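Local coordinates for putative TetR-family transcriptional regulator (Streptomyces coelicolor, PDB 2HXO), which probably binds operator DNA through an N-terminal helix-turn-helix and regulates transcription, as other TetR-family proteins do, at residues A[71-74]-A[75-79]; A[128-131]-A[132-136]; A[139-143]-A[144-148]; A[193-196]-A[197-200]. All blocks are in the same frame, centred on the assembly; numbering follows the deposited sequence.

Interaction 1: A[71-74]-A[75-79]; sequences VVTA and AVTAG
Thr77 folds back onto Thr73 at the C-terminal end of helix 60-76, the helix that follows the predicted helix-turn-helix of this TetR-family fold and packs on helices 87-104 and 124-138. It is a worked example of a threonine hydroxyl reaching back to the carbonyl four residues earlier. Followed outward, each atom of the Thr77 side chain meets Thr73 O: CB lies 3.5 Å from that oxygen, the methyl CG2 also rests against it, and the hydroxyl OG1 donates to Thr73 O at 2.5 Å. The torsion makes this possible, since with chi1 at 55° OG1 sits between the backbone N and the carbonyl carbon, facing back along the helix. Thr73 O therefore takes two donors, Thr77 N at 3.2 Å and Thr77 OG1, and they arrive from opposite faces of its carbonyl plane. The hydroxyl of Thr73 repeats the habit one turn earlier, bonding to Asp69 O.

On another side of the same turn, Val72 and Val76 run alongside each other. Val72 turns inward against Leu98 of helix 87-104 and Ile128 of helix 124-138, while Val71 and Ala75 both rest on Ala101, so this turn of the helix is apolar where it meets its neighbours and polar where Thr73 and Thr77 stand at the surface. In the backbone underneath, Val76 N meets Val72 O at 2.9 Å, with an N-H...O angle of 172°. Between the two valines the meeting is methyl to methyl, Val72 CG1 lying 4.1 Å from Val76 CG2.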
loop_
_atom_site.group_PDB
_atom_site.type_symbol
_atom_site.label_atom_id
_atom_site.label_comp_id
_atom_site.label_asym_id
_atom_site.label_seq_id
_atom_site.Cartn_x
_atom_site.Cartn_y
_atom_site.Cartn_z
ATOM N N VAL A 71 11.812 15.054 -3.680
ATOM C CA VAL A 71 11.605 14.100 -4.756
ATOM C C VAL A 71 10.152 14.097 -5.245
ATOM O O VAL A 71 9.893 14.081 -6.443
ATOM C CB VAL A 71 12.004 12.677 -4.296
ATOM C CG1 VAL A 71 11.246 11.626 -5.095
ATOM C CG2 VAL A 71 13.506 12.495 -4.469
ATOM N N VAL A 72 9.214 14.113 -4.305
ATOM C CA VAL A 72 7.796 14.105 -4.638
ATOM C C VAL A 72 7.396 15.373 -5.393
ATOM O O VAL A 72 6.751 15.304 -6.444
ATOM C CB VAL A 72 6.946 13.948 -3.356
ATOM C CG1 VAL A 72 5.478 14.186 -3.656
ATOM C CG2 VAL A 72 7.146 12.549 -2.782
ATOM N N THR A 73 7.785 16.526 -4.861
ATOM C CA THR A 73 7.475 17.802 -5.486
ATOM C C THR A 73 8.001 17.860 -6.909
ATOM O O THR A 73 7.305 18.296 -7.825
ATOM C CB THR A 73 8.102 18.975 -4.705
ATOM O OG1 THR A 73 7.439 19.127 -3.444
ATOM C CG2 THR A 73 7.982 20.271 -5.492
ATOM N N ALA A 74 9.238 17.420 -7.092
ATOM C CA ALA A 74 9.863 17.458 -8.410
ATOM C C ALA A 74 9.156 16.546 -9.400
ATOM O O ALA A 74 8.932 16.924 -10.550
ATOM C CB ALA A 74 11.347 17.081 -8.305
ATOM N N ALA A 75 8.793 15.350 -8.951
ATOM C CA ALA A 75 8.134 14.389 -9.826
ATOM C C ALA A 75 6.714 14.795 -10.216
ATOM O O ALA A 75 6.341 14.752 -11.391
ATOM C CB ALA A 75 8.116 13.022 -9.167
ATOM N N VAL A 76 5.925 15.187 -9.223
ATOM C CA VAL A 76 4.542 15.575 -9.451
ATOM C C VAL A 76 4.367 16.806 -10.329
ATOM O O VAL A 76 3.421 16.883 -11.107
ATOM C CB VAL A 76 3.813 15.809 -8.111
ATOM C CG1 VAL A 76 2.446 16.425 -8.354
ATOM C CG2 VAL A 76 3.680 14.492 -7.372
ATOM N N THR A 77 5.271 17.768 -10.209
ATOM C CA THR A 77 5.161 18.990 -10.999
ATOM C C THR A 77 6.041 18.934 -12.245
ATOM O O THR A 77 6.094 19.890 -13.021
ATOM C CB THR A 77 5.536 20.239 -10.150
ATOM O OG1 THR A 77 6.843 20.073 -9.591
ATOM C CG2 THR A 77 4.536 20.436 -9.013
ATOM N N ALA A 78 6.712 17.799 -12.430
ATOM C CA ALA A 78 7.620 17.580 -13.555
ATOM C C ALA A 78 6.997 17.765 -14.935
ATOM O O ALA A 78 6.935 18.881 -15.459
ATOM C CB ALA A 78 8.244 16.178 -13.460
ATOM N N GLY A 79 6.556 16.655 -15.525
ATOM C CA GLY A 79 5.962 16.689 -16.853
ATOM C C GLY A 79 5.037 17.864 -17.100
ATOM O O GLY A 79 4.555 18.484 -16.149
#

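Interaction 2: A[128-131]-A[132-136]; sequences IFES and LGRQV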
loop_
_atom_site.group_PDB
_atom_site.type_symbol
_atom_site.label_atom_id
_atom_site.label_comp_id
_atom_site.label_asym_id
_atom_site.label_seq_id
_atom_site.Cartn_x
_atom_site.Cartn_y
_atom_site.Cartn_z
ATOM N N ILE A 128 0.246 16.489 -1.266
ATOM C CA ILE A 128 -0.352 15.480 -2.130
ATOM C C ILE A 128 -1.852 15.640 -1.996
ATOM O O ILE A 128 -2.585 15.635 -2.977
ATOM C CB ILE A 128 -0.017 14.033 -1.696
ATOM C CG1 ILE A 128 1.489 13.823 -1.646
ATOM C CG2 ILE A 128 -0.666 13.058 -2.659
ATOM C CD1 ILE A 128 2.180 14.195 -2.932
ATOM N N PHE A 129 -2.303 15.775 -0.757
ATOM C CA PHE A 129 -3.718 15.933 -0.499
ATOM C C PHE A 129 -4.298 17.187 -1.132
ATOM O O PHE A 129 -5.432 17.178 -1.593
ATOM C CB PHE A 129 -4.000 15.900 1.001
ATOM C CG PHE A 129 -4.420 14.542 1.489
ATOM C CD1 PHE A 129 -3.464 13.596 1.885
ATOM C CD2 PHE A 129 -5.765 14.178 1.478
ATOM C CE1 PHE A 129 -3.842 12.308 2.265
ATOM C CE2 PHE A 129 -6.160 12.888 1.853
ATOM C CZ PHE A 129 -5.198 11.948 2.248
ATOM N N GLU A 130 -3.523 18.265 -1.171
ATOM C CA GLU A 130 -4.002 19.495 -1.793
ATOM C C GLU A 130 -4.144 19.257 -3.302
ATOM O O GLU A 130 -5.113 19.670 -3.910
ATOM C CB GLU A 130 -3.015 20.633 -1.537
ATOM C CG GLU A 130 -3.471 22.006 -2.011
ATOM C CD GLU A 130 -4.653 22.564 -1.223
ATOM O OE1 GLU A 130 -4.825 22.208 -0.047
ATOM O OE2 GLU A 130 -5.402 23.387 -1.777
ATOM N N SER A 131 -3.163 18.581 -3.889
ATOM C CA SER A 131 -3.164 18.282 -5.313
ATOM C C SER A 131 -4.380 17.445 -5.712
ATOM O O SER A 131 -5.054 17.759 -6.691
ATOM C CB SER A 131 -1.893 17.518 -5.694
ATOM O OG SER A 131 -0.734 18.259 -5.370
ATOM N N LEU A 132 -4.646 16.377 -4.966
ATOM C CA LEU A 132 -5.776 15.508 -5.255
ATOM C C LEU A 132 -7.107 16.199 -4.944
ATOM O O LEU A 132 -8.034 16.166 -5.761
ATOM C CB LEU A 132 -5.657 14.209 -4.458
ATOM C CG LEU A 132 -4.381 13.384 -4.693
ATOM C CD1 LEU A 132 -4.318 12.222 -3.687
ATOM C CD2 LEU A 132 -4.351 12.869 -6.110
ATOM N N GLY A 133 -7.186 16.834 -3.775
ATOM C CA GLY A 133 -8.407 17.506 -3.353
ATOM C C GLY A 133 -9.015 18.510 -4.326
ATOM O O GLY A 133 -10.227 18.485 -4.588
ATOM N N ARG A 134 -8.181 19.403 -4.861
ATOM C CA ARG A 134 -8.654 20.412 -5.807
ATOM C C ARG A 134 -9.341 19.773 -7.005
ATOM O O ARG A 134 -10.305 20.321 -7.533
ATOM C CB ARG A 134 -7.493 21.291 -6.298
ATOM C CG ARG A 134 -6.909 22.214 -5.229
ATOM C CD ARG A 134 -5.859 23.145 -5.814
ATOM N NE ARG A 134 -5.138 23.872 -4.774
ATOM C CZ ARG A 134 -4.211 24.792 -5.019
ATOM N NH1 ARG A 134 -3.897 25.103 -6.276
ATOM N NH2 ARG A 134 -3.584 25.392 -4.008
ATOM N N GLN A 135 -8.841 18.617 -7.433
ATOM C CA GLN A 135 -9.424 17.915 -8.561
ATOM C C GLN A 135 -10.754 17.277 -8.158
ATOM O O GLN A 135 -11.694 17.247 -8.943
ATOM C CB GLN A 135 -8.436 16.873 -9.089
ATOM C CG GLN A 135 -7.078 17.491 -9.516
ATOM C CD GLN A 135 -7.233 18.732 -10.414
ATOM O OE1 GLN A 135 -8.103 18.789 -11.280
ATOM N NE2 GLN A 135 -6.384 19.721 -10.202
ATOM N N VAL A 136 -10.833 16.793 -6.925
ATOM C CA VAL A 136 -12.050 16.192 -6.398
ATOM C C VAL A 136 -13.135 17.264 -6.353
ATOM O O VAL A 136 -14.282 17.019 -6.715
ATOM C CB VAL A 136 -11.807 15.613 -4.981
ATOM C CG1 VAL A 136 -13.114 15.365 -4.276
ATOM C CG2 VAL A 136 -11.015 14.316 -5.093
#
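Two torsions of Glu130 bring its carboxylate round to Arg134: CG stands anti to the backbone N (chi1 -174°), and a bend at chi2 then turns the acid toward the following turn of the helix. The result is an i to i+4 salt bridge along helix 124-138 of the all-helical TetR C-terminal domain. Arg134 answers with a chain extended from CG to NE, and its NE donates to Glu130 OE2 at 3.0 Å, with an N-H...O angle of 168°. The acceptor lies in the guanidinium plane, at its edge, and OE2 offers the lone pair turned away from OE1. The carboxylate plane itself is almost perpendicular to the guanidinium, 82° away, so one oxygen meets one nitrogen rather than two meeting two.

Glu130 also serves the dimer. Its OE1 bonds to Thr202 OG1 of the second subunit and its OE2 to Phe201 N there, so OE2 is shared between the arginine of its own helix and a backbone amide across the interface. With an alanine here, Arg134 is likely to lose its intrahelical mate, and Thr202 and Phe201 of the second subunit their acceptors.

A different face of the helix is apolar. Leu132 follows Ile128 along one flank, with Leu132 also on Val94 of helix 87-104 and Ile128 on Met154 of helix 146-166. Beneath them Leu132 N bonds to Ile128 O at 3.0 Å. Branch meets branch where Ile128 CG2 comes within 3.9 Å of Leu132 CD1.

Interaction 3: A[139-143]-A[144-148]; sequences MGVPE and AHWFT
Trp146 is gripped at its edge and over one face by the residues just before it. At the edge the indole NE1 donates to Val141 O at 2.7 Å, the oxygen lying near the ring plane although the bond is bent to 137°. Over the face lies Glu143: its CA stands 3.3 Å from the centroid of the five-membered ring, 15° off the ring normal, a CH-pi contact made by the backbone carbon itself. The side chain continues across the six-membered ring, Glu143 CB approaching Trp146 CZ2 at 3.6 Å and OE2 reaching CZ3 at 3.5 Å, with the carboxylate only 24° from parallel to the indole. This course follows from a chain that stays extended beyond CG.

Beside the indole, Val141 CG1 touches His145 CB at 3.7 Å, the two side chains crossing at about a right angle. All of this belongs to the tight connection between two successive helices of the TetR C-terminal domain: helix 124-138 ends in a Schellman motif, with Gly140 at positive phi, and the chain turns through Val141 and Pro142 into helix 146-166. The entry to that helix carries two bonds, His145 N to Pro142 O at 2.9 Å and Trp146 N to Glu143 O at 3.2 Å, each donor standing above the carbonyl plane rather than on a lone pair.

Farther out, Val141 is backed by Val136 and by Ile229 of helix 214-230. Trp146 packs on Gln137 of its own chain and on Phe201 of the second subunit.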
loop_
_atom_site.group_PDB
_atom_site.type_symbol
_atom_site.label_atom_id
_atom_site.label_comp_id
_atom_site.label_asym_id
_atom_site.label_seq_id
_atom_site.Cartn_x
_atom_site.Cartn_y
_atom_site.Cartn_z
HETATM N N MSE A 139 -14.432 18.042 -9.662
HETATM C CA MSE A 139 -15.290 16.969 -10.145
HETATM C C MSE A 139 -16.723 17.074 -9.610
HETATM O O MSE A 139 -17.574 16.237 -9.910
HETATM C CB MSE A 139 -14.689 15.616 -9.772
HETATM C CG MSE A 139 -13.534 15.217 -10.647
HETATM SE SE MSE A 139 -12.505 13.724 -10.010
HETATM C CE MSE A 139 -13.778 12.333 -10.289
ATOM N N GLY A 140 -16.992 18.102 -8.818
ATOM C CA GLY A 140 -18.339 18.269 -8.291
ATOM C C GLY A 140 -18.694 17.356 -7.120
ATOM O O GLY A 140 -19.862 17.063 -6.881
ATOM N N VAL A 141 -17.686 16.880 -6.404
ATOM C CA VAL A 141 -17.923 16.010 -5.261
ATOM C C VAL A 141 -18.440 16.828 -4.066
ATOM O O VAL A 141 -17.828 17.815 -3.669
ATOM C CB VAL A 141 -16.623 15.288 -4.831
ATOM C CG1 VAL A 141 -16.852 14.533 -3.511
ATOM C CG2 VAL A 141 -16.143 14.346 -5.941
ATOM N N PRO A 142 -19.580 16.426 -3.484
ATOM C CA PRO A 142 -20.113 17.170 -2.333
ATOM C C PRO A 142 -19.022 17.321 -1.280
ATOM O O PRO A 142 -18.186 16.428 -1.107
ATOM C CB PRO A 142 -21.271 16.293 -1.857
ATOM C CG PRO A 142 -21.778 15.703 -3.143
ATOM C CD PRO A 142 -20.480 15.323 -3.867
ATOM N N GLU A 143 -19.019 18.457 -0.595
ATOM C CA GLU A 143 -18.024 18.725 0.435
ATOM C C GLU A 143 -17.908 17.633 1.502
ATOM O O GLU A 143 -16.821 17.402 2.037
ATOM C CB GLU A 143 -18.315 20.079 1.091
ATOM C CG GLU A 143 -17.589 20.331 2.419
ATOM C CD GLU A 143 -17.517 21.814 2.791
ATOM O OE1 GLU A 143 -18.499 22.555 2.532
ATOM O OE2 GLU A 143 -16.476 22.237 3.351
ATOM N N ALA A 144 -19.010 16.951 1.803
ATOM C CA ALA A 144 -18.987 15.895 2.815
ATOM C C ALA A 144 -18.110 14.713 2.405
ATOM O O ALA A 144 -17.729 13.893 3.246
ATOM C CB ALA A 144 -20.408 15.414 3.127
ATOM N N HIS A 145 -17.758 14.626 1.125
ATOM C CA HIS A 145 -16.920 13.521 0.678
ATOM C C HIS A 145 -15.532 13.920 0.199
ATOM O O HIS A 145 -14.776 13.069 -0.275
ATOM C CB HIS A 145 -17.634 12.748 -0.423
ATOM C CG HIS A 145 -18.962 12.202 -0.008
ATOM N ND1 HIS A 145 -19.094 11.192 0.925
ATOM C CD2 HIS A 145 -20.219 12.533 -0.388
ATOM C CE1 HIS A 145 -20.377 10.926 1.098
ATOM N NE2 HIS A 145 -21.080 11.725 0.314
ATOM N N TRP A 146 -15.179 15.196 0.337
ATOM C CA TRP A 146 -13.862 15.660 -0.129
ATOM C C TRP A 146 -12.698 14.878 0.465
ATOM O O TRP A 146 -11.762 14.504 -0.251
ATOM C CB TRP A 146 -13.636 17.143 0.185
ATOM C CG TRP A 146 -14.467 18.105 -0.598
ATOM C CD1 TRP A 146 -15.304 17.817 -1.636
ATOM C CD2 TRP A 146 -14.599 19.511 -0.352
ATOM N NE1 TRP A 146 -15.970 18.958 -2.045
ATOM C CE2 TRP A 146 -15.555 20.012 -1.273
ATOM C CE3 TRP A 146 -14.007 20.400 0.561
ATOM C CZ2 TRP A 146 -15.938 21.362 -1.305
ATOM C CZ3 TRP A 146 -14.389 21.756 0.533
ATOM C CH2 TRP A 146 -15.347 22.218 -0.395
ATOM N N PHE A 147 -12.749 14.628 1.772
ATOM C CA PHE A 147 -11.666 13.903 2.416
ATOM C C PHE A 147 -11.708 12.426 2.084
ATOM O O PHE A 147 -10.672 11.797 1.850
ATOM C CB PHE A 147 -11.704 14.080 3.935
ATOM C CG PHE A 147 -10.450 13.594 4.615
ATOM C CD1 PHE A 147 -9.201 14.108 4.242
ATOM C CD2 PHE A 147 -10.505 12.603 5.591
ATOM C CE1 PHE A 147 -8.010 13.637 4.835
ATOM C CE2 PHE A 147 -9.327 12.122 6.194
ATOM C CZ PHE A 147 -8.073 12.643 5.811
ATOM N N THR A 148 -12.915 11.872 2.060
ATOM C CA THR A 148 -13.085 10.465 1.750
ATOM C C THR A 148 -12.532 10.158 0.355
ATOM O O THR A 148 -11.709 9.253 0.180
ATOM C CB THR A 148 -14.582 10.062 1.815
ATOM O OG1 THR A 148 -15.097 10.353 3.114
ATOM C CG2 THR A 148 -14.751 8.585 1.557
#

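Interaction 4: A[193-196]-A[197-200]; sequences GLDP and DAYP
Leu194 and Tyr199 form the close-packed half of this loop between helix 182-191 and helix 200-205, while Asp195, Asp197 and Ala198 form its polar, exposed half. The leucine lies over one face of the phenol: CD2 stands 4.1 Å from the ring centroid, 15° off the normal, in a CH-pi contact, and Leu194 CB closes on Tyr199 CD1 at 3.8 Å. Asp195 O meets the same ring at its edge.

On the solvent side one carboxylate oxygen does most of the work. A chi1 of -172° swings the acid of Asp195 away from its own N, and OD1 accepts from Asp197 N at 2.9 Å, met from above the carboxylate plane, and from Ala198 N at 3.1 Å on its anti lone pair. The bond to Asp197 N makes an Asx turn, and Ala198 N adds a second donor to the same oxygen. Tyr199, which stands at the N-cap position of helix 200-205, closes the bend with its N on Asp195 O at 2.8 Å.

Beyond the loop, Tyr199 OH bonds to Arg127 NE of the second subunit. Replacing Tyr199 by an alanine is likely to deprive that arginine of its hydroxyl partner and Leu194 of the ring face it lies on. Asp195 OD1 and Asp197 OD2 come within 3.8 Å of each other, and the two amide donors on OD1 would be expected to offset part of this like-charge repulsion.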
loop_
_atom_site.group_PDB
_atom_site.type_symbol
_atom_site.label_atom_id
_atom_site.label_comp_id
_atom_site.label_asym_id
_atom_site.label_seq_id
_atom_site.Cartn_x
_atom_site.Cartn_y
_atom_site.Cartn_z
ATOM N N GLY A 193 -1.081 -24.080 -12.982
ATOM C CA GLY A 193 -0.951 -25.408 -12.412
ATOM C C GLY A 193 -2.006 -25.645 -11.341
ATOM O O GLY A 193 -2.174 -26.764 -10.847
ATOM N N LEU A 194 -2.722 -24.586 -10.978
ATOM C CA LEU A 194 -3.764 -24.690 -9.967
ATOM C C LEU A 194 -4.895 -25.548 -10.515
ATOM O O LEU A 194 -5.134 -25.566 -11.721
ATOM C CB LEU A 194 -4.282 -23.296 -9.600
ATOM C CG LEU A 194 -3.279 -22.413 -8.848
ATOM C CD1 LEU A 194 -3.801 -20.995 -8.727
ATOM C CD2 LEU A 194 -3.019 -23.008 -7.477
ATOM N N ASP A 195 -5.582 -26.268 -9.637
ATOM C CA ASP A 195 -6.684 -27.113 -10.067
ATOM C C ASP A 195 -7.769 -26.260 -10.732
ATOM O O ASP A 195 -8.223 -25.268 -10.163
ATOM C CB ASP A 195 -7.258 -27.869 -8.870
ATOM C CG ASP A 195 -8.280 -28.910 -9.276
ATOM O OD1 ASP A 195 -9.469 -28.556 -9.436
ATOM O OD2 ASP A 195 -7.885 -30.087 -9.444
ATOM N N PRO A 196 -8.192 -26.639 -11.954
ATOM C CA PRO A 196 -9.222 -25.916 -12.719
ATOM C C PRO A 196 -10.607 -25.888 -12.079
ATOM O O PRO A 196 -11.383 -24.963 -12.312
ATOM C CB PRO A 196 -9.226 -26.637 -14.066
ATOM C CG PRO A 196 -7.809 -27.154 -14.177
ATOM C CD PRO A 196 -7.570 -27.687 -12.784
ATOM N N ASP A 197 -10.917 -26.894 -11.273
ATOM C CA ASP A 197 -12.211 -26.945 -10.616
ATOM C C ASP A 197 -12.230 -26.128 -9.330
ATOM O O ASP A 197 -13.275 -25.615 -8.927
ATOM C CB ASP A 197 -12.586 -28.396 -10.306
ATOM C CG ASP A 197 -12.801 -29.230 -11.563
ATOM O OD1 ASP A 197 -13.762 -28.945 -12.315
ATOM O OD2 ASP A 197 -12.004 -30.168 -11.801
ATOM N N ALA A 198 -11.072 -26.015 -8.682
ATOM C CA ALA A 198 -10.959 -25.269 -7.434
ATOM C C ALA A 198 -10.694 -23.793 -7.707
ATOM O O ALA A 198 -11.171 -22.927 -6.982
ATOM C CB ALA A 198 -9.843 -25.850 -6.580
ATOM N N TYR A 199 -9.945 -23.510 -8.765
ATOM C CA TYR A 199 -9.636 -22.134 -9.105
ATOM C C TYR A 199 -10.128 -21.747 -10.493
ATOM O O TYR A 199 -9.334 -21.339 -11.339
ATOM C CB TYR A 199 -8.124 -21.891 -9.029
ATOM C CG TYR A 199 -7.525 -22.124 -7.673
ATOM C CD1 TYR A 199 -7.269 -23.416 -7.212
ATOM C CD2 TYR A 199 -7.182 -21.053 -6.855
ATOM C CE1 TYR A 199 -6.675 -23.633 -5.974
ATOM C CE2 TYR A 199 -6.587 -21.252 -5.615
ATOM C CZ TYR A 199 -6.332 -22.543 -5.179
ATOM O OH TYR A 199 -5.723 -22.736 -3.959
ATOM N N PRO A 200 -11.446 -21.844 -10.738
ATOM C CA PRO A 200 -12.004 -21.492 -12.052
ATOM C C PRO A 200 -11.653 -20.092 -12.553
ATOM O O PRO A 200 -11.322 -19.915 -13.725
ATOM C CB PRO A 200 -13.512 -21.696 -11.858
ATOM C CG PRO A 200 -13.706 -21.544 -10.377
ATOM C CD PRO A 200 -12.514 -22.251 -9.808
#

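How the interactions relate
Along the chain the four contacts come in series, none nesting in or crossing another. Interaction 1 lies at the end of helix 60-76; interaction 2 runs within helix 124-138, and the two touch where Val72 CG1 meets Ile128 CD1. Interaction 3 closes the turn from that helix into helix 146-166, and lies against interaction 2 through Phe129 on Phe147 and Val136 on Val141. Interaction 4 closes a later loop, its centre about 42 to 44 Å from the centres of the other three within the subunit. All but interaction 1 touch the second subunit: the loop of interaction 4 in one subunit packs on the helix of interaction 2 in the other, Tyr199 on Glu130.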